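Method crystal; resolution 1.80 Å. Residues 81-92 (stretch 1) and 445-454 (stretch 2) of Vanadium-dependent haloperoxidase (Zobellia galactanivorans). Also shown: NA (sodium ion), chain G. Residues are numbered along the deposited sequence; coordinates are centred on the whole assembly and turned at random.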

# COMPACT_ATOMS: atom_id res chain seq x y z
N ASN A 81 -1.43 26.40 0.88
CA ASN A 81 0.06 26.48 1.01
C ASN A 81 0.59 26.64 -0.39
O ASN A 81 0.34 25.81 -1.28
CB ASN A 81 0.56 25.22 1.67
CG ASN A 81 2.06 25.23 1.94
OD1 ASN A 81 2.82 25.72 1.15
ND2 ASN A 81 2.46 24.58 3.00
N ASP A 82 1.20 27.81 -0.65
CA ASP A 82 1.71 28.10 -1.96
C ASP A 82 2.93 27.27 -2.37
O ASP A 82 3.37 27.44 -3.51
CB ASP A 82 2.18 29.60 -2.04
CG ASP A 82 1.06 30.54 -1.92
OD1 ASP A 82 -0.08 30.14 -2.25
OD2 ASP A 82 1.33 31.68 -1.51
N ASN A 83 3.46 26.40 -1.52
CA ASN A 83 4.50 25.52 -1.96
C ASN A 83 4.02 24.17 -2.61
O ASN A 83 4.86 23.40 -3.07
CB ASN A 83 5.42 25.17 -0.81
CG ASN A 83 6.02 26.41 -0.12
OD1 ASN A 83 5.70 26.75 1.01
ND2 ASN A 83 6.81 27.08 -0.80
N TYR A 84 2.71 23.85 -2.55
CA TYR A 84 2.19 22.55 -2.97
C TYR A 84 1.07 22.75 -3.90
O TYR A 84 0.19 23.55 -3.61
CB TYR A 84 1.71 21.73 -1.75
CG TYR A 84 2.82 21.34 -0.90
CD1 TYR A 84 3.63 20.24 -1.24
CD2 TYR A 84 3.16 22.07 0.23
CE1 TYR A 84 4.79 19.94 -0.50
CE2 TYR A 84 4.27 21.74 1.03
CZ TYR A 84 5.04 20.64 0.68
OH TYR A 84 6.13 20.38 1.48
N ASN A 85 1.11 22.11 -5.06
CA ASN A 85 0.06 22.22 -6.07
C ASN A 85 -1.06 21.26 -5.88
O ASN A 85 -0.82 20.12 -5.45
CB ASN A 85 0.56 22.00 -7.48
CG ASN A 85 1.55 23.05 -7.93
OD1 ASN A 85 1.64 24.18 -7.42
ND2 ASN A 85 2.32 22.67 -8.89
N SER A 86 -2.28 21.63 -6.26
CA SER A 86 -3.40 20.74 -6.16
C SER A 86 -3.29 19.55 -7.12
O SER A 86 -2.70 19.70 -8.21
CB SER A 86 -4.65 21.53 -6.50
OG SER A 86 -5.79 20.71 -6.57
N LEU A 87 -3.81 18.41 -6.70
CA LEU A 87 -3.88 17.19 -7.51
C LEU A 87 -5.09 17.23 -8.41
O LEU A 87 -5.33 16.32 -9.24
CB LEU A 87 -3.87 15.93 -6.61
CG LEU A 87 -2.48 15.66 -6.07
CD1 LEU A 87 -2.60 14.59 -5.02
CD2 LEU A 87 -1.50 15.29 -7.19
N ALA A 88 -5.96 18.22 -8.22
CA ALA A 88 -7.14 18.30 -9.10
C ALA A 88 -6.61 18.54 -10.53
O ALA A 88 -5.64 19.29 -10.76
CB ALA A 88 -8.06 19.49 -8.71
N GLY A 89 -7.17 17.85 -11.49
CA GLY A 89 -6.71 17.91 -12.79
C GLY A 89 -5.55 16.96 -13.08
O GLY A 89 -5.13 16.82 -14.26
N GLN A 90 -4.98 16.39 -12.03
CA GLN A 90 -3.82 15.48 -12.16
C GLN A 90 -4.21 14.00 -11.89
O GLN A 90 -3.65 13.08 -12.53
CB GLN A 90 -2.71 15.90 -11.22
CG GLN A 90 -2.24 17.36 -11.33
CD GLN A 90 -0.88 17.57 -10.68
OE1 GLN A 90 -0.67 18.32 -9.67
NE2 GLN A 90 0.06 16.95 -11.27
N LEU A 91 -5.10 13.76 -10.97
CA LEU A 91 -5.62 12.43 -10.71
C LEU A 91 -6.89 12.22 -11.51
O LEU A 91 -7.71 13.19 -11.63
CB LEU A 91 -5.89 12.20 -9.22
CG LEU A 91 -4.79 12.41 -8.22
CD1 LEU A 91 -5.09 12.04 -6.79
CD2 LEU A 91 -3.60 11.66 -8.68
N ASN A 92 -7.15 10.99 -11.99
CA ASN A 92 -8.32 10.76 -12.84
C ASN A 92 -9.66 11.11 -12.23
O ASN A 92 -10.01 10.57 -11.22
CB ASN A 92 -8.31 9.25 -13.25
CG ASN A 92 -7.06 8.91 -14.16
OD1 ASN A 92 -6.60 9.75 -14.97
ND2 ASN A 92 -6.59 7.69 -14.07
N ASN A 445 6.98 11.22 -12.33
CA ASN A 445 7.23 12.10 -13.49
C ASN A 445 5.95 12.77 -13.87
O ASN A 445 6.03 13.83 -14.55
CB ASN A 445 7.80 11.30 -14.68
CG ASN A 445 9.26 10.98 -14.52
OD1 ASN A 445 9.99 11.70 -13.86
ND2 ASN A 445 9.71 9.89 -15.14
N LYS A 446 4.80 12.17 -13.55
CA LYS A 446 3.52 12.75 -13.95
C LYS A 446 3.04 13.77 -12.91
O LYS A 446 2.67 14.88 -13.32
CB LYS A 446 2.50 11.69 -14.27
CG LYS A 446 1.16 12.28 -14.69
CD LYS A 446 0.25 11.19 -15.17
CE LYS A 446 -1.20 11.66 -15.16
NZ LYS A 446 -2.15 10.65 -15.73
N LEU A 447 3.05 13.44 -11.60
CA LEU A 447 2.47 14.29 -10.56
C LEU A 447 3.37 15.49 -10.20
O LEU A 447 4.52 15.32 -9.80
CB LEU A 447 2.11 13.54 -9.26
CG LEU A 447 1.11 12.39 -9.47
CD1 LEU A 447 0.79 11.75 -8.11
CD2 LEU A 447 -0.14 12.85 -10.20
N HIS A 448 2.87 16.68 -10.39
CA HIS A 448 3.62 17.90 -9.98
C HIS A 448 2.99 18.42 -8.76
O HIS A 448 1.96 19.12 -8.83
CB HIS A 448 3.60 18.89 -11.09
CG HIS A 448 4.46 20.09 -10.87
ND1 HIS A 448 4.25 21.28 -11.55
CD2 HIS A 448 5.51 20.31 -10.03
CE1 HIS A 448 5.11 22.18 -11.13
NE2 HIS A 448 5.90 21.61 -10.23
N MET A 449 3.56 18.11 -7.63
CA MET A 449 3.04 18.52 -6.35
C MET A 449 3.88 19.61 -5.70
O MET A 449 3.37 20.60 -5.26
CB MET A 449 2.82 17.28 -5.45
CG MET A 449 1.84 16.26 -6.06
SD MET A 449 1.79 14.54 -5.24
CE MET A 449 1.44 14.90 -3.60
N LEU A 450 5.17 19.35 -5.52
CA LEU A 450 6.07 20.29 -4.88
C LEU A 450 6.46 21.38 -5.85
O LEU A 450 6.97 21.12 -6.95
CB LEU A 450 7.29 19.59 -4.35
CG LEU A 450 8.31 20.54 -3.68
CD1 LEU A 450 7.83 21.20 -2.39
CD2 LEU A 450 9.55 19.76 -3.46
N SER A 451 6.23 22.62 -5.44
CA SER A 451 6.45 23.75 -6.29
C SER A 451 6.70 25.06 -5.45
O SER A 451 5.79 25.80 -5.18
CB SER A 451 5.24 23.85 -7.20
OG SER A 451 5.42 24.90 -8.11
N ASP A 452 7.92 25.23 -4.96
CA ASP A 452 8.33 26.31 -3.99
C ASP A 452 7.84 27.72 -4.39
O ASP A 452 7.90 28.10 -5.57
CB ASP A 452 9.87 26.40 -3.81
CG ASP A 452 10.28 27.32 -2.61
OD1 ASP A 452 10.40 28.56 -2.74
OD2 ASP A 452 10.41 26.77 -1.52
N LYS A 453 7.31 28.43 -3.41
CA LYS A 453 6.59 29.70 -3.64
C LYS A 453 7.57 30.69 -4.23
O LYS A 453 7.35 31.20 -5.32
CB LYS A 453 6.03 30.25 -2.33
N LYS A 454 8.69 30.89 -3.54
CA LYS A 454 9.60 32.00 -3.86
C LYS A 454 10.34 31.65 -5.11
O LYS A 454 10.94 32.49 -5.77
CB LYS A 454 10.62 32.23 -2.73
CG LYS A 454 10.05 32.40 -1.31
CD LYS A 454 9.78 33.87 -0.96
CE LYS A 454 8.34 34.27 -1.29
NZ LYS A 454 7.54 34.57 -0.06
NA NA G . -0.97 25.53 -3.24
O HOH W 1 -1.67 27.74 -2.97
O HOH W 2 0.52 26.47 -4.85
O HOH W 3 3.46 24.99 -10.56
O HOH W 4 -4.63 11.62 -14.54
O HOH W 5 -2.66 25.08 -5.53

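Two backbone hydrogen bonds hold the stretches together. Asn85 N donates to Met449 O at 2.7 Å, and Ser451 N donates to Asn83 O at 2.8 Å. Both are nearly straight. They flank Tyr84 and Leu450, whose backbones form a single beta bridge with a CA to CA distance of 4.9 Å. Tyr84 CA also lies 3.2 Å from Met449 O, in a CA-H...O contact, so this carbonyl meets two neighbouring residues of stretch 1. A second, longer contact of this kind joins Asn83 CA to Ser451 O at 3.5 Å.

Tyr84 closes a type I turn that begins at Asn81, so the turn runs straight into the bridge. Within the turn, Asn83 N donates to Asn81 OD1 at 2.8 Å. A sodium ion binds Asn81 O at 2.4 Å and Tyr84 O at 2.3 Å, tying together the two ends of the turn. Three waters and one atom from elsewhere in the structure also bind the ion.

Two waters link the stretches. Water 3 accepts from Asn85 ND2 at 3.1 Å and is hydrogen-bonded to Ser451 OG at 3.1 Å. Water 4 accepts from Lys446 NZ at 2.9 Å and lies within hydrogen-bonding distance of Gln90 O, at 2.7 Å, and of Asn92 OD1, at 2.8 Å.

Asn85 points toward stretch 2, and its ND2 lies over one face of the His448 ring. Gln90 also points toward stretch 2. Its side-chain amide sits beside the His448 backbone.

Apolar packing runs through Leu87 and Leu447. Leu87 CD2 meets Met449 CG at 3.7 Å and Leu447 CD2 at 4.1 Å. Leu91 CD2 reaches the same Leu447 CD2 at 4.0 Å. These four side chains are buried and form a small hydrophobic cluster. Near the bridge, Tyr84 CE1 touches Leu450 CD1 at 3.8 Å. The contact buries 719 Å², summed over both stretches.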